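Local coordinates for aromatic amino acid exporter YddG (Starkeya novella, PDB 5I20), which exports amino acids of broad range, among them threonine, methionine, lysine and glutamate, across the bacterial inner membrane, at residues L15-L20 / G222-T227. Numbering follows the deposited sequence.
Sequences LLWSTL and GIAFYT. With OLC ((2R)-2,3-dihydroxypropyl (9Z)-octadec-9-enoate), chain G.
Trp17 turns an edge of its indole toward the face of the Phe225 ring: the centroids of the five-membered ring of Trp17 and of the Phe225 ring are 5.9 Å apart with planes at 61°, an edge-to-face pair. One indole face carries the oleoyl chain of a bound monoolein, whose C9 stands 3.4 Å above the plane over its centre; Phe225 CZ is 4.1 Å from C6 of the same chain. Ala224 CB comes obliquely to the pyrrole part, 3.3 Å from Trp17 NE1. With chi1 at -67°, CG of Trp17 lies beside its own backbone N, anti to the carbonyl carbon; the far end of the indole, not its root, meets helix 224-234. NE1 donates a hydrogen bond to Pro220 O, which would restrain the rotation of the ring. Next to it, Leu16 sends CD1 to Ile223 CG2 at 3.7 Å, the two side chains crossing at about a right angle, and the same methyl lies 3.9 Å from Ala224 CB. An alanine at Trp17 would probably leave Pro220 O without its indole donor and open a gap between Ala224, Phe225 and the lipid chain. The contact joins transmembrane segments from the two EamA-like halves, and the lipid is consistent with both rings bordering the central substrate cavity. Between the segments the chemistry is apolar and aromatic, and with the indole N-H satisfied by Pro220 O, an apolar chain can lie on the ring.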
loop_
_atom_site.group_PDB
_atom_site.type_symbol
_atom_site.label_atom_id
_atom_site.label_comp_id
_atom_site.label_asym_id
_atom_site.label_seq_id
_atom_site.Cartn_x
_atom_site.Cartn_y
_atom_site.Cartn_z
ATOM N N LEU A 15 -5.222 -7.503 -1.150
ATOM C CA LEU A 15 -5.856 -8.363 -0.155
ATOM C C LEU A 15 -5.048 -8.396 1.139
ATOM O O LEU A 15 -5.609 -8.309 2.227
ATOM C CB LEU A 15 -6.030 -9.782 -0.698
ATOM C CG LEU A 15 -7.018 -9.953 -1.852
ATOM C CD1 LEU A 15 -7.041 -11.396 -2.330
ATOM C CD2 LEU A 15 -8.407 -9.499 -1.434
ATOM N N LEU A 16 -3.729 -8.512 1.016
ATOM C CA LEU A 16 -2.860 -8.592 2.186
ATOM C C LEU A 16 -2.794 -7.260 2.934
ATOM O O LEU A 16 -2.724 -7.238 4.161
ATOM C CB LEU A 16 -1.454 -9.051 1.781
ATOM C CG LEU A 16 -1.322 -10.535 1.412
ATOM C CD1 LEU A 16 0.023 -10.818 0.766
ATOM C CD2 LEU A 16 -1.519 -11.421 2.639
ATOM N N TRP A 17 -2.831 -6.152 2.199
ATOM C CA TRP A 17 -2.812 -4.830 2.821
ATOM C C TRP A 17 -4.140 -4.516 3.507
ATOM O O TRP A 17 -4.209 -3.639 4.365
ATOM C CB TRP A 17 -2.476 -3.755 1.785
ATOM C CG TRP A 17 -1.070 -3.861 1.274
ATOM C CD1 TRP A 17 0.009 -4.357 1.945
ATOM C CD2 TRP A 17 -0.596 -3.481 -0.024
ATOM N NE1 TRP A 17 1.129 -4.300 1.151
ATOM C CE2 TRP A 17 0.784 -3.769 -0.065
ATOM C CE3 TRP A 17 -1.204 -2.924 -1.154
ATOM C CZ2 TRP A 17 1.566 -3.519 -1.192
ATOM C CZ3 TRP A 17 -0.426 -2.674 -2.271
ATOM C CH2 TRP A 17 0.945 -2.973 -2.281
ATOM N N SER A 18 -5.186 -5.245 3.134
ATOM C CA SER A 18 -6.493 -5.087 3.764
ATOM C C SER A 18 -6.495 -5.600 5.206
ATOM O O SER A 18 -7.356 -5.217 6.001
ATOM C CB SER A 18 -7.572 -5.816 2.955
ATOM O OG SER A 18 -7.628 -5.345 1.619
ATOM N N THR A 19 -5.537 -6.465 5.540
ATOM C CA THR A 19 -5.488 -7.069 6.875
ATOM C C THR A 19 -4.699 -6.234 7.888
ATOM O O THR A 19 -4.588 -6.615 9.053
ATOM C CB THR A 19 -4.865 -8.489 6.839
ATOM O OG1 THR A 19 -3.456 -8.398 6.581
ATOM C CG2 THR A 19 -5.525 -9.350 5.771
ATOM N N LEU A 20 -4.158 -5.102 7.444
ATOM C CA LEU A 20 -3.309 -4.259 8.288
ATOM C C LEU A 20 -3.987 -3.779 9.566
ATOM O O LEU A 20 -3.407 -3.859 10.652
ATOM C CB LEU A 20 -2.821 -3.044 7.495
ATOM C CG LEU A 20 -1.683 -3.305 6.511
ATOM C CD1 LEU A 20 -1.316 -2.035 5.760
ATOM C CD2 LEU A 20 -0.480 -3.868 7.244
ATOM N N GLY A 222 6.196 -9.515 3.403
ATOM C CA GLY A 222 6.963 -10.604 2.823
ATOM C C GLY A 222 6.373 -11.245 1.583
ATOM O O GLY A 222 7.031 -12.045 0.922
ATOM N N ILE A 223 5.130 -10.907 1.267
ATOM C CA ILE A 223 4.501 -11.419 0.060
ATOM C C ILE A 223 3.914 -10.275 -0.759
ATOM O O ILE A 223 4.054 -10.239 -1.982
ATOM C CB ILE A 223 3.397 -12.447 0.385
ATOM C CG1 ILE A 223 4.002 -13.692 1.036
ATOM C CG2 ILE A 223 2.642 -12.839 -0.874
ATOM C CD1 ILE A 223 2.973 -14.720 1.452
ATOM N N ALA A 224 3.280 -9.331 -0.069
ATOM C CA ALA A 224 2.559 -8.241 -0.713
ATOM C C ALA A 224 3.438 -7.381 -1.621
ATOM O O ALA A 224 3.013 -6.995 -2.702
ATOM C CB ALA A 224 1.891 -7.374 0.332
ATOM N N PHE A 225 4.658 -7.080 -1.197
ATOM C CA PHE A 225 5.520 -6.230 -2.014
ATOM C C PHE A 225 6.029 -6.966 -3.248
ATOM O O PHE A 225 6.257 -6.355 -4.291
ATOM C CB PHE A 225 6.688 -5.689 -1.188
ATOM C CG PHE A 225 6.285 -4.616 -0.221
ATOM C CD1 PHE A 225 5.931 -3.355 -0.674
ATOM C CD2 PHE A 225 6.241 -4.869 1.139
ATOM C CE1 PHE A 225 5.547 -2.366 0.212
ATOM C CE2 PHE A 225 5.862 -3.884 2.030
ATOM C CZ PHE A 225 5.513 -2.630 1.566
ATOM N N TYR A 226 6.193 -8.278 -3.136
ATOM C CA TYR A 226 6.646 -9.068 -4.275
ATOM C C TYR A 226 5.508 -9.294 -5.262
ATOM O O TYR A 226 5.709 -9.234 -6.474
ATOM C CB TYR A 226 7.222 -10.406 -3.809
ATOM C CG TYR A 226 8.323 -10.247 -2.786
ATOM C CD1 TYR A 226 9.651 -10.113 -3.176
ATOM C CD2 TYR A 226 8.032 -10.218 -1.429
ATOM C CE1 TYR A 226 10.656 -9.962 -2.240
ATOM C CE2 TYR A 226 9.031 -10.067 -0.489
ATOM C CZ TYR A 226 10.339 -9.938 -0.900
ATOM O OH TYR A 226 11.331 -9.788 0.038
ATOM N N THR A 227 4.311 -9.545 -4.743
ATOM C CA THR A 227 3.153 -9.787 -5.595
ATOM C C THR A 227 2.666 -8.475 -6.218
ATOM O O THR A 227 2.029 -8.474 -7.268
ATOM C CB THR A 227 2.012 -10.474 -4.806
ATOM O OG1 THR A 227 0.937 -10.805 -5.687
ATOM C CG2 THR A 227 1.483 -9.575 -3.733
HETATM C C10 OLC G . 0.355 0.978 0.313
HETATM C C9 OLC G . 0.814 -0.382 0.707
HETATM C C11 OLC G . 1.043 2.170 0.880
HETATM C C8 OLC G . 1.934 -0.540 1.677
HETATM C C16 OLC G . -2.249 3.960 4.274
HETATM C C12 OLC G . 0.086 3.309 0.974
HETATM C C7 OLC G . 1.407 -0.872 3.032
HETATM C C15 OLC G . -0.870 4.496 4.075
HETATM C C13 OLC G . 0.507 4.220 2.077
HETATM C C6 OLC G . 2.546 -1.069 3.977
HETATM C C14 OLC G . -0.686 4.905 2.651
HETATM C C5 OLC G . 2.429 -0.107 5.111
HETATM C C4 OLC G . 3.297 -0.547 6.243
HETATM C C3 OLC G . 3.026 0.298 7.442
HETATM C C2 OLC G . 3.738 -0.270 8.623
#